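Local coordinates for protein putative MAR1 (Leishmania donovani, PDB 1X9G) that is of unknown function but belongs to the isochorismatase superfamily and probably acts as a hydrolase, at residues A22-D27 and K61-E66; F44-L49 and V111-E116; H67-L72 and L87-R92; S94-Q99 and A126-M131. All coordinates share one frame; numbering follows the deposited sequence.

In the fold
Six parallel strands run in the order 86-90, 60-67, 21-26, 109-115, 134-143, 164-167, and all four contacts attach to this sheet. Contact 1 pairs the neighbouring strands 21-26 and 60-67. Contact 2, centred about 8 Å away, seats helix 39-55 against strand 109-115, and its segments alternate along the chain with those of contact 1. Contact 3, its centre about 13 Å from that of contact 1, lies where strand 60-67 ends beside strand 86-90; the two meet at Asp27 and Lys90, probably the active site. Contact 4 begins shortly after contact 3 closes and joins the loop before helix 98-102 to helix 117-130. Contacts 3 and 4 also touch a second subunit.

Contact 1: residues A22-D27 and K61-E66; sequences AFLCVD and KYIVTE
Phe23 and Tyr62 meet with their side chains at about a right angle, Phe23 CB resting 3.6 Å from Tyr62 CD1. The diagonally opposite carbon of the phenol, Tyr62 CE2, faces Cys25 CB at 4.0 Å. One ring therefore spans the two residues, Phe23 and Cys25, that the neighbouring strand turns to this face. Tyr62 CG stands anti to the backbone N (chi1 -164°), and the ring leans toward the C-terminal end of the strand, toward Cys25; its hydroxyl is bonded to Ala46 O of helix 39-55. On the reverse face Ile63 divides its branches: CG2 lies 3.6 Å from Leu24 CD1, and CD1 approaches Ala22 CB at 4.0 Å.

Between these two layers of side chains the strands run parallel, with axes 4.6 Å apart at closest approach and inclined by 16°. Five backbone hydrogen bonds join them, beginning with Phe23 N to Lys61 O (2.9 Å) and ending with Asp27 N to Thr65 O (3.2 Å). With helix 39-55 in the intervening chain they form a beta-alpha-beta unit of the isochorismatase fold.

At the C-terminal end, Thr65 OG1 donates to Asp27 OD2 over 2.9 Å, reaching the syn side of the carboxylate but 33° out of its plane. The other oxygen, Asp27 OD1, makes a salt bridge with Lys90, while the same aspartate also touches Cys120. With a partner on each oxygen the carboxylate is probably held in its rotation, and its setting beside a lysine and a cysteine is consistent with the Asp-Lys-Cys triad of cysteine hydrolases in this superfamily.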
loop_
_atom_site.group_PDB
_atom_site.type_symbol
_atom_site.label_atom_id
_atom_site.label_comp_id
_atom_site.label_asym_id
_atom_site.label_seq_id
_atom_site.Cartn_x
_atom_site.Cartn_y
_atom_site.Cartn_z
ATOM N N ALA A 22 -7.179 -3.699 -26.230
ATOM C CA ALA A 22 -5.847 -3.791 -26.851
ATOM C C ALA A 22 -4.854 -4.446 -25.896
ATOM O O ALA A 22 -4.736 -4.050 -24.713
ATOM C CB ALA A 22 -5.321 -2.404 -27.340
ATOM N N PHE A 23 -4.191 -5.483 -26.406
ATOM C CA PHE A 23 -2.956 -5.978 -25.851
ATOM C C PHE A 23 -1.800 -5.133 -26.385
ATOM O O PHE A 23 -1.626 -4.959 -27.588
ATOM C CB PHE A 23 -2.776 -7.466 -26.153
ATOM C CG PHE A 23 -3.939 -8.329 -25.680
ATOM C CD1 PHE A 23 -4.567 -9.204 -26.547
ATOM C CD2 PHE A 23 -4.398 -8.258 -24.359
ATOM C CE1 PHE A 23 -5.654 -10.012 -26.113
ATOM C CE2 PHE A 23 -5.474 -9.056 -23.919
ATOM C CZ PHE A 23 -6.107 -9.940 -24.812
ATOM N N LEU A 24 -1.033 -4.566 -25.462
ATOM C CA LEU A 24 0.022 -3.636 -25.812
ATOM C C LEU A 24 1.335 -4.188 -25.330
ATOM O O LEU A 24 1.566 -4.261 -24.121
ATOM C CB LEU A 24 -0.269 -2.292 -25.178
ATOM C CG LEU A 24 0.599 -1.125 -25.558
ATOM C CD1 LEU A 24 0.993 -1.226 -27.046
ATOM C CD2 LEU A 24 -0.118 0.220 -25.197
ATOM N N CYS A 25 2.186 -4.579 -26.279
ATOM C CA CYS A 25 3.410 -5.285 -25.969
ATOM C C CYS A 25 4.578 -4.310 -26.050
ATOM O O CYS A 25 5.015 -3.924 -27.151
ATOM C CB CYS A 25 3.599 -6.460 -26.919
ATOM S SG CYS A 25 5.202 -7.264 -26.699
ATOM N N VAL A 26 5.075 -3.886 -24.885
ATOM C CA VAL A 26 5.913 -2.687 -24.889
ATOM C C VAL A 26 7.426 -2.898 -24.776
ATOM O O VAL A 26 7.887 -3.421 -23.794
ATOM C CB VAL A 26 5.314 -1.452 -24.085
ATOM C CG1 VAL A 26 4.211 -1.831 -23.186
ATOM C CG2 VAL A 26 6.383 -0.592 -23.407
ATOM N N ASP A 27 8.147 -2.536 -25.854
ATOM C CA ASP A 27 9.630 -2.476 -25.912
ATOM C C ASP A 27 10.445 -3.735 -25.536
ATOM O O ASP A 27 11.585 -3.646 -25.088
ATOM C CB ASP A 27 10.147 -1.242 -25.170
ATOM C CG ASP A 27 9.531 0.052 -25.680
ATOM O OD1 ASP A 27 9.798 1.107 -25.032
ATOM O OD2 ASP A 27 8.807 0.040 -26.714
ATOM N N LYS A 61 -7.352 -6.255 -30.269
ATOM C CA LYS A 61 -6.187 -5.949 -31.095
ATOM C C LYS A 61 -4.891 -6.287 -30.341
ATOM O O LYS A 61 -4.877 -6.364 -29.097
ATOM C CB LYS A 61 -6.169 -4.459 -31.459
ATOM C CG LYS A 61 -7.544 -3.942 -31.920
ATOM C CD LYS A 61 -7.376 -2.281 -32.019
ATOM C CE LYS A 61 -8.977 -1.948 -32.602
ATOM N NZ LYS A 61 -8.986 -0.423 -32.769
ATOM N N TYR A 62 -3.800 -6.457 -31.086
ATOM C CA TYR A 62 -2.499 -6.720 -30.471
ATOM C C TYR A 62 -1.452 -5.765 -31.049
ATOM O O TYR A 62 -1.334 -5.616 -32.269
ATOM C CB TYR A 62 -2.122 -8.173 -30.700
ATOM C CG TYR A 62 -1.024 -8.693 -29.821
ATOM C CD1 TYR A 62 -1.316 -9.541 -28.741
ATOM C CD2 TYR A 62 0.328 -8.351 -30.064
ATOM C CE1 TYR A 62 -0.314 -10.030 -27.924
ATOM C CE2 TYR A 62 1.346 -8.844 -29.255
ATOM C CZ TYR A 62 1.012 -9.682 -28.191
ATOM O OH TYR A 62 2.005 -10.183 -27.400
ATOM N N ILE A 63 -0.690 -5.112 -30.178
ATOM C CA ILE A 63 0.138 -3.978 -30.578
ATOM C C ILE A 63 1.565 -4.117 -30.002
ATOM O O ILE A 63 1.748 -4.400 -28.823
ATOM C CB ILE A 63 -0.557 -2.622 -30.194
ATOM C CG1 ILE A 63 -1.974 -2.551 -30.782
ATOM C CG2 ILE A 63 0.284 -1.381 -30.578
ATOM C CD1 ILE A 63 -2.775 -1.342 -30.304
ATOM N N VAL A 64 2.570 -3.948 -30.844
ATOM C CA VAL A 64 3.959 -4.092 -30.459
ATOM C C VAL A 64 4.541 -2.736 -30.763
ATOM O O VAL A 64 4.394 -2.236 -31.874
ATOM C CB VAL A 64 4.673 -5.140 -31.354
ATOM C CG1 VAL A 64 6.149 -5.245 -31.048
ATOM C CG2 VAL A 64 3.979 -6.520 -31.250
ATOM N N THR A 65 5.167 -2.113 -29.771
ATOM C CA THR A 65 5.993 -0.934 -30.048
ATOM C C THR A 65 7.453 -1.362 -29.919
ATOM O O THR A 65 7.801 -2.155 -29.022
ATOM C CB THR A 65 5.724 0.233 -29.072
ATOM O OG1 THR A 65 6.157 -0.162 -27.780
ATOM C CG2 THR A 65 4.274 0.566 -28.989
ATOM N N GLU A 66 8.300 -0.862 -30.827
ATOM C CA GLU A 66 9.742 -0.972 -30.661
ATOM C C GLU A 66 10.247 0.442 -30.551
ATOM O O GLU A 66 9.901 1.301 -31.366
ATOM C CB GLU A 66 10.455 -1.627 -31.841
ATOM C CG GLU A 66 9.691 -2.638 -32.675
ATOM C CD GLU A 66 10.618 -3.459 -33.551
ATOM O OE1 GLU A 66 11.162 -2.916 -34.544
ATOM O OE2 GLU A 66 10.820 -4.647 -33.233
#

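Contact 2: residues F44-L49 and V111-E116; sequences FVANRL and VVFGIE
Phe113 reaches Ala46 with its CG between its own backbone N and carbonyl carbon (chi1 50°), a torsion that lays the ring across the sheet toward strand 21-26, under helix 39-55. There Phe113 CE1 comes to 3.6 Å from Ala46 CA, and the Ala46 CB methyl stands 3.9 Å from the same CE1. The small residue admits the ring close to the helix backbone. On the next turn Leu49 presents CB to Phe113 CZ at 4.3 Å, while at the root of the ring Val45 CG1 meets Phe113 CB, also at 4.3 Å. Leu49 works at two levels: its CD1 extends to Val111 CG1, 4.2 Å away, two residues back along the strand on the same side of the sheet.

The axes pass within 8.7 Å, and the helix runs roughly antiparallel to the strand, the directions 150° apart. This is the layered alpha/beta construction of the isochorismatase fold, in which a crossover helix leaving strand 21-26 also lies over strand 109-115. The touching groups are all hydrocarbon and no hydrogen bond crosses the interface; all five residues that meet there are buried. Cys25 of strand 21-26 and Pro138 of strand 134-143 also touch Phe113, from the two strands flanking its own.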
loop_
_atom_site.group_PDB
_atom_site.type_symbol
_atom_site.label_atom_id
_atom_site.label_comp_id
_atom_site.label_asym_id
_atom_site.label_seq_id
_atom_site.Cartn_x
_atom_site.Cartn_y
_atom_site.Cartn_z
ATOM N N PHE A 44 7.150 -14.609 -21.910
ATOM C CA PHE A 44 6.153 -15.643 -21.693
ATOM C C PHE A 44 4.741 -15.083 -21.720
ATOM O O PHE A 44 3.823 -15.721 -22.267
ATOM C CB PHE A 44 6.408 -16.357 -20.357
ATOM C CG PHE A 44 5.323 -17.313 -19.976
ATOM C CD1 PHE A 44 5.301 -18.619 -20.505
ATOM C CD2 PHE A 44 4.287 -16.911 -19.137
ATOM C CE1 PHE A 44 4.249 -19.533 -20.167
ATOM C CE2 PHE A 44 3.236 -17.808 -18.802
ATOM C CZ PHE A 44 3.237 -19.118 -19.311
ATOM N N VAL A 45 4.584 -13.907 -21.112
ATOM C CA VAL A 45 3.306 -13.232 -20.944
ATOM C C VAL A 45 2.919 -12.648 -22.289
ATOM O O VAL A 45 1.748 -12.675 -22.665
ATOM C CB VAL A 45 3.369 -12.116 -19.813
ATOM C CG1 VAL A 45 2.189 -11.175 -19.859
ATOM C CG2 VAL A 45 3.459 -12.738 -18.446
ATOM N N ALA A 46 3.898 -12.115 -23.001
ATOM C CA ALA A 46 3.720 -11.637 -24.386
ATOM C C ALA A 46 3.189 -12.730 -25.287
ATOM O O ALA A 46 2.192 -12.517 -25.982
ATOM C CB ALA A 46 5.024 -11.085 -24.955
ATOM N N ASN A 47 3.813 -13.908 -25.232
ATOM C CA ASN A 47 3.260 -15.100 -25.923
ATOM C C ASN A 47 1.870 -15.460 -25.423
ATOM O O ASN A 47 0.973 -15.558 -26.251
ATOM C CB ASN A 47 4.177 -16.334 -25.854
ATOM C CG ASN A 47 5.482 -16.153 -26.636
ATOM O OD1 ASN A 47 5.501 -15.608 -27.753
ATOM N ND2 ASN A 47 6.584 -16.626 -26.045
ATOM N N ARG A 48 1.680 -15.603 -24.094
ATOM C CA ARG A 48 0.348 -15.914 -23.504
ATOM C C ARG A 48 -0.811 -15.054 -24.005
ATOM O O ARG A 48 -1.841 -15.591 -24.413
ATOM C CB ARG A 48 0.355 -15.914 -21.964
ATOM C CG ARG A 48 -1.043 -16.136 -21.331
ATOM C CD ARG A 48 -0.996 -16.316 -19.762
ATOM N NE ARG A 48 -0.705 -17.708 -19.382
ATOM C CZ ARG A 48 -0.337 -18.115 -18.166
ATOM N NH1 ARG A 48 -0.229 -17.246 -17.150
ATOM N NH2 ARG A 48 -0.090 -19.407 -17.947
ATOM N N LEU A 49 -0.637 -13.732 -23.963
ATOM C CA LEU A 49 -1.649 -12.778 -24.471
ATOM C C LEU A 49 -1.748 -12.794 -26.000
ATOM O O LEU A 49 -2.724 -12.272 -26.568
ATOM C CB LEU A 49 -1.349 -11.344 -23.973
ATOM C CG LEU A 49 -1.709 -10.942 -22.518
ATOM C CD1 LEU A 49 -3.210 -11.104 -22.219
ATOM C CD2 LEU A 49 -0.961 -11.766 -21.532
ATOM N N VAL A 111 -4.508 -3.752 -21.864
ATOM C CA VAL A 111 -3.714 -4.664 -21.084
ATOM C C VAL A 111 -2.270 -4.385 -21.500
ATOM O O VAL A 111 -1.864 -4.647 -22.656
ATOM C CB VAL A 111 -4.089 -6.118 -21.431
ATOM C CG1 VAL A 111 -3.163 -7.135 -20.751
ATOM C CG2 VAL A 111 -5.565 -6.406 -21.164
ATOM N N VAL A 112 -1.482 -3.850 -20.567
ATOM C CA VAL A 112 -0.171 -3.288 -20.869
ATOM C C VAL A 112 0.900 -4.138 -20.237
ATOM O O VAL A 112 0.806 -4.474 -19.077
ATOM C CB VAL A 112 -0.080 -1.839 -20.403
ATOM C CG1 VAL A 112 1.268 -1.249 -20.746
ATOM C CG2 VAL A 112 -1.121 -1.021 -21.078
ATOM N N PHE A 113 1.895 -4.551 -21.007
ATOM C CA PHE A 113 2.892 -5.446 -20.463
ATOM C C PHE A 113 4.211 -5.163 -21.147
ATOM O O PHE A 113 4.191 -4.575 -22.182
ATOM C CB PHE A 113 2.442 -6.903 -20.615
ATOM C CG PHE A 113 2.003 -7.258 -21.981
ATOM C CD1 PHE A 113 2.878 -7.924 -22.860
ATOM C CD2 PHE A 113 0.712 -6.974 -22.411
ATOM C CE1 PHE A 113 2.479 -8.250 -24.174
ATOM C CE2 PHE A 113 0.300 -7.312 -23.712
ATOM C CZ PHE A 113 1.201 -7.944 -24.593
ATOM N N GLY A 114 5.331 -5.558 -20.548
ATOM C CA GLY A 114 6.668 -5.245 -21.039
ATOM C C GLY A 114 7.616 -4.499 -20.088
ATOM O O GLY A 114 7.499 -4.591 -18.878
ATOM N N ILE A 115 8.502 -3.700 -20.677
ATOM C CA ILE A 115 9.637 -3.131 -20.050
ATOM C C ILE A 115 9.752 -1.669 -20.547
ATOM O O ILE A 115 9.367 -1.413 -21.649
ATOM C CB ILE A 115 10.858 -3.972 -20.395
ATOM C CG1 ILE A 115 11.831 -3.930 -19.221
ATOM C CG2 ILE A 115 11.577 -3.562 -21.771
ATOM C CD1 ILE A 115 11.864 -5.226 -18.455
ATOM N N GLU A 116 10.180 -0.685 -19.727
ATOM C CA GLU A 116 10.480 -0.820 -18.292
ATOM C C GLU A 116 9.396 -0.210 -17.434
ATOM O O GLU A 116 8.891 0.877 -17.750
ATOM C CB GLU A 116 11.799 -0.125 -17.968
ATOM C CG GLU A 116 12.974 -0.554 -18.821
ATOM C CD GLU A 116 14.319 -0.477 -18.096
ATOM O OE1 GLU A 116 15.305 -0.133 -18.784
ATOM O OE2 GLU A 116 14.410 -0.748 -16.863
#

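Contact 3: residues H67-L72 and L87-R92; sequences HYPKGL and LIEKTR
The imidazole of His67 has Lys90 O over one face, and at its edge, near the ring plane, lies Arg92 O, 3.4 Å from His67 ND1. Thr91 O also comes to that edge, but modelled too close to carry weight. The other ring, that of Tyr68, touches more lightly: its CD2 lies 4.1 Å from Thr91 CG2. Next to it the flat carboxylate of Glu89 meets Pro69, with Glu89 OE1 3.2 Å from Pro69 CG.

Lys90 O does double duty, since it also accepts a bond from Tyr68 N at 2.9 Å, almost straight at hydrogen (167°). The CA of His67 approaches the same oxygen at 3.4 Å. These links continue the parallel pairing of strands 60-67 and 86-90 past the last bridge, His67 with Lys90, at one border of the six-stranded sheet. Active sites of parallel alpha/beta folds commonly gather at this C-terminal end of the strands, and here the bent Lys90 side chain (chi2 70°) passes His67 at about a right angle, its CD 3.6 Å from His67 ND1. Lys90 NZ gives weak bonds to His67 ND1 and to Arg92 O, both at 3.4 Å, while its stronger partner is Asp27, in a salt bridge. His67 N is in turn bonded to Gln29 OE1. A second subunit packs here: Thr91 OG1 is hydrogen-bonded to Asp179 of that subunit, and its Ala180 touches His67.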
loop_
_atom_site.group_PDB
_atom_site.type_symbol
_atom_site.label_atom_id
_atom_site.label_comp_id
_atom_site.label_asym_id
_atom_site.label_seq_id
_atom_site.Cartn_x
_atom_site.Cartn_y
_atom_site.Cartn_z
ATOM N N HIS A 67 11.099 0.653 -29.558
ATOM C CA HIS A 67 11.656 1.945 -29.231
ATOM C C HIS A 67 13.054 2.042 -29.805
ATOM O O HIS A 67 13.868 1.151 -29.583
ATOM C CB HIS A 67 11.762 2.057 -27.712
ATOM C CG HIS A 67 12.194 3.399 -27.245
ATOM N ND1 HIS A 67 11.305 4.436 -27.058
ATOM C CD2 HIS A 67 13.422 3.885 -26.947
ATOM C CE1 HIS A 67 11.965 5.499 -26.639
ATOM N NE2 HIS A 67 13.252 5.195 -26.576
ATOM N N TYR A 68 13.323 3.142 -30.512
ATOM C CA TYR A 68 14.556 3.348 -31.299
ATOM C C TYR A 68 15.204 2.024 -31.756
ATOM O O TYR A 68 16.298 1.678 -31.314
ATOM C CB TYR A 68 15.526 4.209 -30.505
ATOM C CG TYR A 68 16.657 4.814 -31.301
ATOM C CD1 TYR A 68 17.994 4.451 -31.040
ATOM C CD2 TYR A 68 16.408 5.760 -32.305
ATOM C CE1 TYR A 68 19.048 5.002 -31.764
ATOM C CE2 TYR A 68 17.464 6.312 -33.043
ATOM C CZ TYR A 68 18.778 5.931 -32.760
ATOM O OH TYR A 68 19.824 6.493 -33.466
ATOM N N PRO A 69 14.501 1.275 -32.640
ATOM C CA PRO A 69 14.865 -0.120 -32.976
ATOM C C PRO A 69 16.314 -0.332 -33.465
ATOM O O PRO A 69 17.071 -1.080 -32.834
ATOM C CB PRO A 69 13.875 -0.510 -34.079
ATOM C CG PRO A 69 12.848 0.524 -34.086
ATOM C CD PRO A 69 13.310 1.738 -33.377
ATOM N N LYS A 70 16.685 0.321 -34.569
ATOM C CA LYS A 70 18.008 0.150 -35.191
ATOM C C LYS A 70 19.171 0.424 -34.219
ATOM O O LYS A 70 20.114 -0.371 -34.130
ATOM C CB LYS A 70 18.126 0.993 -36.481
ATOM C CG LYS A 70 19.546 1.101 -37.062
ATOM C CD LYS A 70 20.026 -0.194 -37.772
ATOM C CE LYS A 70 21.525 -0.099 -38.199
ATOM N NZ LYS A 70 22.481 -0.154 -37.043
ATOM N N GLY A 71 19.093 1.533 -33.485
ATOM C CA GLY A 71 20.095 1.844 -32.471
ATOM C C GLY A 71 19.932 0.988 -31.230
ATOM O O GLY A 71 19.393 1.456 -30.218
ATOM N N LEU A 72 20.403 -0.265 -31.311
ATOM C CA LEU A 72 20.190 -1.286 -30.266
ATOM C C LEU A 72 18.678 -1.718 -30.064
ATOM O O LEU A 72 17.979 -1.247 -29.144
ATOM C CB LEU A 72 20.869 -0.888 -28.926
ATOM C CG LEU A 72 22.369 -0.662 -28.599
ATOM C CD1 LEU A 72 22.993 0.608 -29.260
ATOM C CD2 LEU A 72 22.596 -0.641 -27.052
ATOM N N LEU A 87 2.467 -3.495 -35.508
ATOM C CA LEU A 87 3.800 -3.248 -35.060
ATOM C C LEU A 87 4.228 -1.817 -35.399
ATOM O O LEU A 87 4.079 -1.384 -36.518
ATOM C CB LEU A 87 4.683 -4.351 -35.610
ATOM C CG LEU A 87 6.163 -4.284 -35.869
ATOM C CD1 LEU A 87 6.914 -3.373 -34.911
ATOM C CD2 LEU A 87 6.525 -5.731 -35.646
ATOM N N ILE A 88 4.685 -1.070 -34.385
ATOM C CA ILE A 88 4.984 0.352 -34.541
ATOM C C ILE A 88 6.277 0.735 -33.800
ATOM O O ILE A 88 6.761 -0.006 -32.954
ATOM C CB ILE A 88 3.715 1.332 -34.274
ATOM C CG1 ILE A 88 3.951 2.335 -33.161
ATOM C CG2 ILE A 88 2.370 0.602 -34.102
ATOM C CD1 ILE A 88 3.512 1.826 -31.840
ATOM N N GLU A 89 6.852 1.875 -34.160
ATOM C CA GLU A 89 8.213 2.247 -33.734
ATOM C C GLU A 89 8.189 3.680 -33.239
ATOM O O GLU A 89 7.423 4.510 -33.736
ATOM C CB GLU A 89 9.215 2.121 -34.905
ATOM C CG GLU A 89 9.465 0.673 -35.431
ATOM C CD GLU A 89 10.348 0.613 -36.734
ATOM O OE1 GLU A 89 11.380 1.325 -36.817
ATOM O OE2 GLU A 89 9.999 -0.151 -37.677
ATOM N N LYS A 90 9.028 4.004 -32.271
ATOM C CA LYS A 90 9.021 5.380 -31.788
ATOM C C LYS A 90 10.224 5.775 -30.993
ATOM O O LYS A 90 11.107 4.966 -30.713
ATOM C CB LYS A 90 7.779 5.655 -30.945
ATOM C CG LYS A 90 7.307 4.483 -30.071
ATOM C CD LYS A 90 8.213 4.150 -28.905
ATOM C CE LYS A 90 7.341 3.558 -27.756
ATOM N NZ LYS A 90 8.159 3.153 -26.571
ATOM N N THR A 91 10.247 7.043 -30.625
ATOM C CA THR A 91 11.284 7.546 -29.738
ATOM C C THR A 91 10.659 8.132 -28.426
ATOM O O THR A 91 11.309 8.185 -27.378
ATOM C CB THR A 91 12.177 8.528 -30.502
ATOM O OG1 THR A 91 11.353 9.539 -31.111
ATOM C CG2 THR A 91 12.931 7.777 -31.635
ATOM N N ARG A 92 9.384 8.519 -28.498
ATOM C CA ARG A 92 8.590 8.857 -27.330
ATOM C C ARG A 92 8.705 7.737 -26.276
ATOM O O ARG A 92 8.645 6.544 -26.634
ATOM C CB ARG A 92 7.152 9.105 -27.765
ATOM C CG ARG A 92 6.149 9.319 -26.661
ATOM C CD ARG A 92 5.191 10.415 -27.048
ATOM N NE ARG A 92 5.649 11.675 -26.458
ATOM C CZ ARG A 92 4.938 12.435 -25.627
ATOM N NH1 ARG A 92 3.703 12.083 -25.272
ATOM N NH2 ARG A 92 5.465 13.567 -25.163
#

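Contact 4: residues S94-Q99 and A126-M131; sequences SCVVPQ and ADLLDM
Ser94 OG donates to Asp127 OD1 over 2.7 Å, using the anti lone pair of that oxygen, the one turned from the other carboxylate oxygen. Just beyond this bond Val96 lies against the same aspartate, its CG2 a tight 3.3 Å from Asp127 CB. The two methyls of Val96 then separate. CG2 also meets Leu128 CD1 at 3.8 Å, whereas CG1, anti to the backbone N (chi1 -171°), reaches Met131 SD at 3.8 Å as the two side chains slide past each other in opposite directions. Asp127, Leu128 and Met131 thus form a patch at the C-terminal end of helix 117-130, Met131 lying just past its last residue; this helix follows strand 109-115 in the isochorismatase fold and packs on the sheet.

What sets the donor in place is an ST turn: Ser94 OG accepts from Val96 N at 3.0 Å, with 162° at the hydrogen. One hydroxyl therefore ties its own loop and grips the helix. Cys95 N is bonded to Thr124 OG1, a second tie to helix 117-130, and the Cys95 side chain rests on Leu24 and Val26 of strand 21-26. Elsewhere on the helix, Ala126 and Leu129 pack on Leu12 and Arg11 of a second subunit.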
loop_
_atom_site.group_PDB
_atom_site.type_symbol
_atom_site.label_atom_id
_atom_site.label_comp_id
_atom_site.label_asym_id
_atom_site.label_seq_id
_atom_site.Cartn_x
_atom_site.Cartn_y
_atom_site.Cartn_z
ATOM N N SER A 94 6.666 7.131 -23.754
ATOM C CA SER A 94 5.331 6.570 -23.823
ATOM C C SER A 94 4.901 6.023 -25.180
ATOM O O SER A 94 5.082 6.696 -26.212
ATOM C CB SER A 94 4.337 7.638 -23.477
ATOM O OG SER A 94 3.065 7.120 -23.738
ATOM N N CYS A 95 4.291 4.831 -25.153
ATOM C CA CYS A 95 3.581 4.210 -26.274
ATOM C C CYS A 95 2.479 5.027 -26.923
ATOM O O CYS A 95 2.130 4.762 -28.065
ATOM C CB CYS A 95 2.954 2.878 -25.871
ATOM S SG CYS A 95 4.141 1.576 -25.488
ATOM N N VAL A 96 1.929 6.022 -26.244
ATOM C CA VAL A 96 0.875 6.830 -26.871
ATOM C C VAL A 96 1.457 7.821 -27.897
ATOM O O VAL A 96 1.744 8.992 -27.599
ATOM C CB VAL A 96 -0.053 7.494 -25.829
ATOM C CG1 VAL A 96 -1.265 8.129 -26.507
ATOM C CG2 VAL A 96 -0.494 6.443 -24.772
ATOM N N VAL A 97 1.673 7.297 -29.108
ATOM C CA VAL A 97 2.074 8.084 -30.288
ATOM C C VAL A 97 0.897 8.087 -31.254
ATOM O O VAL A 97 -0.012 7.247 -31.099
ATOM C CB VAL A 97 3.353 7.526 -30.959
ATOM C CG1 VAL A 97 4.578 7.796 -30.069
ATOM C CG2 VAL A 97 3.220 6.049 -31.312
ATOM N N PRO A 98 0.865 9.063 -32.205
ATOM C CA PRO A 98 -0.196 9.222 -33.214
ATOM C C PRO A 98 -0.741 7.919 -33.764
ATOM O O PRO A 98 -1.968 7.743 -33.800
ATOM C CB PRO A 98 0.495 10.009 -34.301
ATOM C CG PRO A 98 1.403 10.926 -33.521
ATOM C CD PRO A 98 1.861 10.150 -32.320
ATOM N N GLN A 99 0.143 7.007 -34.173
ATOM C CA GLN A 99 -0.314 5.714 -34.714
ATOM C C GLN A 99 -1.209 4.939 -33.754
ATOM O O GLN A 99 -2.284 4.490 -34.134
ATOM C CB GLN A 99 0.846 4.844 -35.195
ATOM C CG GLN A 99 1.094 4.974 -36.685
ATOM C CD GLN A 99 2.451 4.446 -37.122
ATOM O OE1 GLN A 99 3.486 4.731 -36.499
ATOM N NE2 GLN A 99 2.460 3.685 -38.225
ATOM N N ALA A 126 0.003 6.429 -17.677
ATOM C CA ALA A 126 -0.566 7.749 -17.343
ATOM C C ALA A 126 -1.290 8.357 -18.565
ATOM O O ALA A 126 -2.361 8.937 -18.414
ATOM C CB ALA A 126 0.487 8.709 -16.751
ATOM N N ASP A 127 -0.723 8.186 -19.770
ATOM C CA ASP A 127 -1.361 8.665 -21.040
ATOM C C ASP A 127 -2.681 7.935 -21.367
ATOM O O ASP A 127 -3.703 8.567 -21.625
ATOM C CB ASP A 127 -0.408 8.583 -22.244
ATOM C CG ASP A 127 0.766 9.598 -22.194
ATOM O OD1 ASP A 127 1.799 9.270 -22.809
ATOM O OD2 ASP A 127 0.682 10.706 -21.588
ATOM N N LEU A 128 -2.652 6.609 -21.336
ATOM C CA LEU A 128 -3.875 5.822 -21.390
ATOM C C LEU A 128 -4.943 6.312 -20.419
ATOM O O LEU A 128 -6.106 6.458 -20.803
ATOM C CB LEU A 128 -3.557 4.368 -21.112
ATOM C CG LEU A 128 -3.234 3.409 -22.271
ATOM C CD1 LEU A 128 -3.261 4.100 -23.673
ATOM C CD2 LEU A 128 -1.941 2.570 -22.010
ATOM N N LEU A 129 -4.561 6.594 -19.160
ATOM C CA LEU A 129 -5.554 7.030 -18.192
ATOM C C LEU A 129 -6.165 8.339 -18.607
ATOM O O LEU A 129 -7.372 8.492 -18.537
ATOM C CB LEU A 129 -5.030 7.085 -16.733
ATOM C CG LEU A 129 -4.811 5.719 -16.065
ATOM C CD1 LEU A 129 -4.141 5.841 -14.707
ATOM C CD2 LEU A 129 -6.040 4.798 -16.027
ATOM N N ASP A 130 -5.331 9.276 -19.034
ATOM C CA ASP A 130 -5.793 10.529 -19.632
ATOM C C ASP A 130 -6.703 10.383 -20.857
ATOM O O ASP A 130 -7.509 11.270 -21.124
ATOM C CB ASP A 130 -4.614 11.440 -19.924
ATOM C CG ASP A 130 -4.156 12.155 -18.674
ATOM O OD1 ASP A 130 -3.355 11.591 -17.872
ATOM O OD2 ASP A 130 -4.673 13.275 -18.443
ATOM N N MET A 131 -6.618 9.247 -21.544
ATOM C CA MET A 131 -7.494 8.968 -22.669
ATOM C C MET A 131 -8.821 8.295 -22.266
ATOM O O MET A 131 -9.613 7.932 -23.127
ATOM C CB MET A 131 -6.756 8.114 -23.713
ATOM C CG MET A 131 -5.624 8.832 -24.427
ATOM S SD MET A 131 -4.909 7.740 -25.650
ATOM C CE MET A 131 -5.973 8.072 -27.075
#